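Local coordinates for protein lipocalin allergen (Canis lupus familiaris, PDB 4ODD) that belongs to the lipocalins, is a secreted dog dander allergen, and probably binds small molecules in the manner of its family, at residues Phe131-Leu134 with Ser135-Lys138; Ile140-Glu143 with Asn144-Tyr147. One frame throughout, in Å; residues are numbered along the deposited sequence.

How the interactions relate
Both contacts are local, and they follow each other along the segment that packs against the outside of the lipocalin barrel. Interaction 1 spans the last turns of helix 125-137 and the first residue after it, whereas interaction 2 is the turn that leads into strand 145-147. Interaction 1 combines helix hydrogen bonds with an ion-pair network; interaction 2 has two turn hydrogen bonds, one weak, and mostly van der Waals packing. They touch each other: Phe-131 and Lys-132 pack on Ile-145, nearer the surface Lys-132 also touches Glu-142, and Ser-135 O probably accepts a hydrogen bond from Ile-140 N, at 3.0 Å. In both, buried residues (Phe-131, Leu-134 and Ser-135; Ile-140 and Asn-144) sit beside charged groups lying mainly at the surface.

Interaction 1 of 2, residues Phe131-Leu134 with Ser135-Lys138; sequences FKKL and SREK
Ser-135 N donates to Phe-131 O across 2.8 Å, with a nearly straight N-H...O angle of 172°. This is the i to i+4 pattern of the alpha-helix that flanks a lipocalin barrel, and Arg-136 N repeats it on Lys-132 O at 2.8 Å. The last turn closes with Lys-138 N on Leu-134 O, although Lys-138 itself has already left helical backbone angles.

On the exposed side, Lys-133 and Glu-137 form a salt bridge one turn apart, NZ to OE2 at 3.0 Å. NZ reaches OE2 from its anti side, 23° out of the carboxylate plane. The lysine chain runs extended as far as CE, and only the last torsion bends it, turning NZ toward the acid. Arg-136 joins the network through a long pairing of its NE with the other oxygen, Glu-137 OE1, at 3.9 Å. A bend at chi3 (55°) folds its guanidinium back, placing one face over Lys-133 CA and leaving NH2 3.4 Å from Lys-133 CG. The carboxylate between the two cations would be expected to ease their mutual charge.

Phe-131 and Leu-134 face strand 110-118, both touching Ala-114, and Ser-135 OG is hydrogen-bonded to Ser-21 OG. At the helix end, the Leu-134 methyl CD1 lies 4.2 Å from Lys-138 CG.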
ATOM      1  N   PHE A 131      -6.164  -3.267 -10.890  1.00 66.78           N
ATOM      2  CA  PHE A 131      -5.239  -2.281 -10.367  1.00 61.28           C
ATOM      3  C   PHE A 131      -5.148  -1.072 -11.283  1.00 64.30           C
ATOM      4  O   PHE A 131      -5.421   0.047 -10.855  1.00 69.85           O
ATOM      5  CB  PHE A 131      -3.853  -2.870 -10.127  1.00 52.86           C
ATOM      6  CG  PHE A 131      -2.819  -1.833  -9.776  1.00 54.35           C
ATOM      7  CD1 PHE A 131      -2.827  -1.212  -8.537  1.00 48.45           C
ATOM      8  CD2 PHE A 131      -1.847  -1.466 -10.693  1.00 52.67           C
ATOM      9  CE1 PHE A 131      -1.877  -0.254  -8.216  1.00 50.60           C
ATOM     10  CE2 PHE A 131      -0.890  -0.514 -10.378  1.00 54.02           C
ATOM     11  CZ  PHE A 131      -0.900   0.092  -9.143  1.00 50.30           C
ATOM     12  N   LYS A 132      -4.776  -1.298 -12.541  1.00 65.78           N
ATOM     13  CA  LYS A 132      -4.624  -0.196 -13.490  1.00 71.64           C
ATOM     14  C   LYS A 132      -5.927   0.594 -13.637  1.00 70.37           C
ATOM     15  O   LYS A 132      -5.928   1.832 -13.742  1.00 61.05           O
ATOM     16  CB  LYS A 132      -4.132  -0.715 -14.843  1.00 76.54           C
ATOM     17  CG  LYS A 132      -2.804  -1.452 -14.755  1.00 78.85           C
ATOM     18  CD  LYS A 132      -2.035  -1.423 -16.081  1.00 85.38           C
ATOM     19  CE  LYS A 132      -0.690  -2.153 -15.974  1.00 88.85           C
ATOM     20  NZ  LYS A 132       0.193  -1.938 -17.169  1.00 80.96           N
ATOM     21  N   LYS A 133      -7.033  -0.137 -13.624  1.00 55.64           N
ATOM     22  CA  LYS A 133      -8.344   0.480 -13.627  1.00 67.52           C
ATOM     23  C   LYS A 133      -8.436   1.481 -12.478  1.00 67.83           C
ATOM     24  O   LYS A 133      -8.673   2.663 -12.713  1.00 61.95           O
ATOM     25  CB  LYS A 133      -9.430  -0.590 -13.500  1.00 74.79           C
ATOM     26  CG  LYS A 133     -10.865  -0.062 -13.554  1.00 78.54           C
ATOM     27  CD  LYS A 133     -11.873  -1.214 -13.458  1.00 92.19           C
ATOM     28  CE  LYS A 133     -13.293  -0.720 -13.213  1.00 94.82           C
ATOM     29  NZ  LYS A 133     -13.468  -0.205 -11.827  1.00 87.77           N
ATOM     30  N   LEU A 134      -8.230   1.007 -11.248  1.00 60.24           N
ATOM     31  CA  LEU A 134      -8.266   1.881 -10.077  1.00 67.63           C
ATOM     32  C   LEU A 134      -7.347   3.073 -10.255  1.00 60.41           C
ATOM     33  O   LEU A 134      -7.746   4.220 -10.040  1.00 58.33           O
ATOM     34  CB  LEU A 134      -7.861   1.144  -8.796  1.00 60.78           C
ATOM     35  CG  LEU A 134      -7.690   2.119  -7.619  1.00 57.88           C
ATOM     36  CD1 LEU A 134      -9.006   2.302  -6.878  1.00 57.53           C
ATOM     37  CD2 LEU A 134      -6.581   1.683  -6.668  1.00 51.52           C
ATOM     38  N   SER A 135      -6.106   2.789 -10.630  1.00 68.05           N
ATOM     39  CA  SER A 135      -5.119   3.833 -10.803  1.00 68.35           C
ATOM     40  C   SER A 135      -5.690   4.890 -11.754  1.00 71.07           C
ATOM     41  O   SER A 135      -5.658   6.091 -11.470  1.00 68.31           O
ATOM     42  CB  SER A 135      -3.811   3.241 -11.318  1.00 54.50           C
ATOM     43  OG  SER A 135      -2.822   4.239 -11.400  1.00 63.29           O
ATOM     44  N   ARG A 136      -6.248   4.436 -12.869  1.00 84.92           N
ATOM     45  CA  ARG A 136      -6.866   5.353 -13.815  1.00 86.46           C
ATOM     46  C   ARG A 136      -7.989   6.152 -13.151  1.00 82.90           C
ATOM     47  O   ARG A 136      -8.011   7.377 -13.246  1.00 81.25           O
ATOM     48  CB  ARG A 136      -7.384   4.581 -15.029  1.00 89.81           C
ATOM     49  CG  ARG A 136      -7.853   5.448 -16.185  1.00 97.24           C
ATOM     50  CD  ARG A 136      -8.368   4.595 -17.345  1.00101.54           C
ATOM     51  NE  ARG A 136      -9.415   3.661 -16.928  1.00115.50           N
ATOM     52  CZ  ARG A 136      -9.260   2.340 -16.853  1.00124.28           C
ATOM     53  NH1 ARG A 136      -8.098   1.784 -17.182  1.00111.72           N
ATOM     54  NH2 ARG A 136     -10.269   1.569 -16.457  1.00116.54           N
ATOM     55  N   GLU A 137      -8.901   5.459 -12.465  1.00 80.58           N
ATOM     56  CA  GLU A 137     -10.069   6.106 -11.856  1.00 82.09           C
ATOM     57  C   GLU A 137      -9.660   7.274 -10.966  1.00 85.98           C
ATOM     58  O   GLU A 137     -10.289   8.330 -10.977  1.00 87.72           O
ATOM     59  CB  GLU A 137     -10.902   5.122 -11.020  1.00 78.78           C
ATOM     60  CG  GLU A 137     -10.927   3.672 -11.494  1.00 97.61           C
ATOM     61  CD  GLU A 137     -11.824   3.422 -12.702  1.00112.41           C
ATOM     62  OE1 GLU A 137     -11.638   4.090 -13.745  1.00113.56           O
ATOM     63  OE2 GLU A 137     -12.710   2.539 -12.609  1.00112.36           O
ATOM     64  N   LYS A 138      -8.604   7.073 -10.189  1.00 63.77           N
ATOM     65  CA  LYS A 138      -8.160   8.081  -9.237  1.00 52.09           C
ATOM     66  C   LYS A 138      -7.265   9.131  -9.881  1.00 61.38           C
ATOM     67  O   LYS A 138      -6.616   9.901  -9.181  1.00 62.88           O
ATOM     68  CB  LYS A 138      -7.453   7.415  -8.065  1.00 49.17           C
ATOM     69  CG  LYS A 138      -8.333   6.400  -7.342  1.00 50.53           C
ATOM     70  CD  LYS A 138      -9.549   7.091  -6.771  1.00 53.06           C
ATOM     71  CE  LYS A 138     -10.456   6.141  -6.034  1.00 57.29           C
ATOM     72  NZ  LYS A 138     -11.534   6.933  -5.364  1.00 64.04           N
TER

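Interaction 2 of 2, residues Ile140-Glu143 with Asn144-Tyr147; sequences IPEE and NIIY
Asn-144 is packed against Pro-141 where the chain turns from the loop after the helix into strand 145-147, the short strand that pairs antiparallel with strand 13-22 of the lipocalin barrel. The backbone makes two overlapping beta turns, each with type I angles, amounting to a short 3-10 turn. Asn-144 N closes the first on Pro-141 O at 2.8 Å, approaching from above the carbonyl plane, 49° out of it. Ile-145 N closes the second on Glu-142 O with a weak bond of 3.3 Å.

The asparagine side chain can be followed outward from CB. That atom rests on Pro-141 O and also meets the methyl CG2 of Ile-140, with 4.0 Å between Asn-144 CB and Ile-140 CG2. CG, placed beside the backbone N (chi1 -73°), lies near both the carbonyl oxygen and the ring of Pro-141. From there the amide splits. Asn-144 OD1 lies toward Glu-143, 3.7 Å from the backbone C of Glu-143 and farther from its CG, and the carboxylate and amide planes of these two residues are 61° apart. Asn-144 ND2 points the other way and sits against the proline ring, 3.3 Å from Pro-141 CG and equally near Pro-141 CD. It also makes a weak hydrogen bond to Ser-22 O, which ties the turn to the end of strand 13-22.

On the following residue, Ile-145 sends CG1 past Glu-142 O at 3.4 Å. Its side chain also touches Tyr-19 and Ser-21 of strand 13-22, so it lies between helix 125-137 and the barrel. Across the second turn, the terminal methyl CD1 of Ile-145 reaches the aliphatic part of Glu-142, 4.1 Å from Glu-142 CG.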
ATOM      1  N   ILE A 140      -4.537   8.900 -11.767  1.00 66.82           N
ATOM      2  CA  ILE A 140      -3.104   8.666 -11.844  1.00 63.73           C
ATOM      3  C   ILE A 140      -2.722   8.279 -13.263  1.00 60.82           C
ATOM      4  O   ILE A 140      -3.353   7.406 -13.871  1.00 59.02           O
ATOM      5  CB  ILE A 140      -2.647   7.582 -10.847  1.00 64.25           C
ATOM      6  CG1 ILE A 140      -2.961   8.035  -9.416  1.00 56.49           C
ATOM      7  CG2 ILE A 140      -1.160   7.271 -11.035  1.00 52.04           C
ATOM      8  CD1 ILE A 140      -3.067   6.898  -8.417  1.00 54.67           C
ATOM      9  N   PRO A 141      -1.689   8.949 -13.797  1.00 72.31           N
ATOM     10  CA  PRO A 141      -1.151   8.703 -15.139  1.00 71.62           C
ATOM     11  C   PRO A 141      -0.553   7.311 -15.228  1.00 74.23           C
ATOM     12  O   PRO A 141       0.184   6.904 -14.330  1.00 68.85           O
ATOM     13  CB  PRO A 141      -0.032   9.745 -15.264  1.00 71.47           C
ATOM     14  CG  PRO A 141      -0.322  10.773 -14.207  1.00 64.65           C
ATOM     15  CD  PRO A 141      -0.952  10.017 -13.093  1.00 69.72           C
ATOM     16  N   GLU A 142      -0.854   6.598 -16.307  1.00 81.38           N
ATOM     17  CA  GLU A 142      -0.360   5.238 -16.473  1.00 78.26           C
ATOM     18  C   GLU A 142       1.176   5.125 -16.437  1.00 71.93           C
ATOM     19  O   GLU A 142       1.721   4.080 -16.095  1.00 76.98           O
ATOM     20  CB  GLU A 142      -0.923   4.621 -17.748  1.00 84.02           C
ATOM     21  CG  GLU A 142      -0.773   3.108 -17.798  1.00106.80           C
ATOM     22  CD  GLU A 142      -1.651   2.463 -18.852  1.00116.92           C
ATOM     23  OE1 GLU A 142      -2.111   3.181 -19.769  1.00118.35           O
ATOM     24  OE2 GLU A 142      -1.884   1.237 -18.759  1.00115.84           O
ATOM     25  N   GLU A 143       1.870   6.203 -16.781  1.00 64.02           N
ATOM     26  CA  GLU A 143       3.332   6.215 -16.736  1.00 68.64           C
ATOM     27  C   GLU A 143       3.855   6.299 -15.302  1.00 66.91           C
ATOM     28  O   GLU A 143       5.033   6.072 -15.043  1.00 60.96           O
ATOM     29  CB  GLU A 143       3.906   7.363 -17.587  1.00 75.90           C
ATOM     30  CG  GLU A 143       3.374   8.771 -17.258  1.00 83.12           C
ATOM     31  CD  GLU A 143       2.057   9.099 -17.963  1.00 89.25           C
ATOM     32  OE1 GLU A 143       1.331   8.165 -18.372  1.00 91.43           O
ATOM     33  OE2 GLU A 143       1.746  10.299 -18.116  1.00 89.35           O
ATOM     34  N   ASN A 144       2.970   6.629 -14.370  1.00 73.37           N
ATOM     35  CA  ASN A 144       3.358   6.709 -12.972  1.00 64.78           C
ATOM     36  C   ASN A 144       3.228   5.364 -12.264  1.00 62.66           C
ATOM     37  O   ASN A 144       3.283   5.297 -11.042  1.00 60.08           O
ATOM     38  CB  ASN A 144       2.564   7.798 -12.243  1.00 66.70           C
ATOM     39  CG  ASN A 144       3.008   9.206 -12.624  1.00 68.44           C
ATOM     40  OD1 ASN A 144       4.031   9.389 -13.283  1.00 70.48           O
ATOM     41  ND2 ASN A 144       2.249  10.203 -12.198  1.00 64.66           N
ATOM     42  N   ILE A 145       3.066   4.296 -13.039  1.00 56.48           N
ATOM     43  CA  ILE A 145       2.992   2.951 -12.480  1.00 52.05           C
ATOM     44  C   ILE A 145       4.373   2.315 -12.402  1.00 54.46           C
ATOM     45  O   ILE A 145       5.128   2.343 -13.373  1.00 66.44           O
ATOM     46  CB  ILE A 145       2.086   2.040 -13.314  1.00 54.27           C
ATOM     47  CG1 ILE A 145       0.636   2.519 -13.235  1.00 55.99           C
ATOM     48  CG2 ILE A 145       2.213   0.588 -12.847  1.00 46.11           C
ATOM     49  CD1 ILE A 145      -0.337   1.659 -14.038  1.00 63.56           C
ATOM     50  N   ILE A 146       4.705   1.743 -11.249  1.00 50.17           N
ATOM     51  CA  ILE A 146       6.014   1.115 -11.048  1.00 51.65           C
ATOM     52  C   ILE A 146       5.888  -0.314 -10.518  1.00 50.80           C
ATOM     53  O   ILE A 146       5.118  -0.585  -9.587  1.00 48.76           O
ATOM     54  CB  ILE A 146       6.861   1.915 -10.062  1.00 53.48           C
ATOM     55  CG1 ILE A 146       7.135   3.304 -10.614  1.00 44.00           C
ATOM     56  CG2 ILE A 146       8.163   1.204  -9.768  1.00 48.50           C
ATOM     57  CD1 ILE A 146       7.828   4.188  -9.619  1.00 48.38           C
ATOM     58  N   TYR A 147       6.647  -1.229 -11.119  1.00 45.80           N
ATOM     59  CA  TYR A 147       6.671  -2.617 -10.658  1.00 43.09           C
ATOM     60  C   TYR A 147       7.786  -2.786  -9.615  1.00 38.28           C
ATOM     61  O   TYR A 147       8.948  -2.429  -9.859  1.00 39.34           O
ATOM     62  CB  TYR A 147       6.832  -3.576 -11.848  1.00 46.06           C
ATOM     63  CG  TYR A 147       6.967  -5.028 -11.454  1.00 50.98           C
ATOM     64  CD1 TYR A 147       5.896  -5.723 -10.908  1.00 45.03           C
ATOM     65  CD2 TYR A 147       8.170  -5.704 -11.618  1.00 46.98           C
ATOM     66  CE1 TYR A 147       6.025  -7.054 -10.532  1.00 44.81           C
ATOM     67  CE2 TYR A 147       8.306  -7.030 -11.241  1.00 49.09           C
ATOM     68  CZ  TYR A 147       7.233  -7.705 -10.701  1.00 49.53           C
ATOM     69  OH  TYR A 147       7.375  -9.038 -10.334  1.00 48.32           O
TER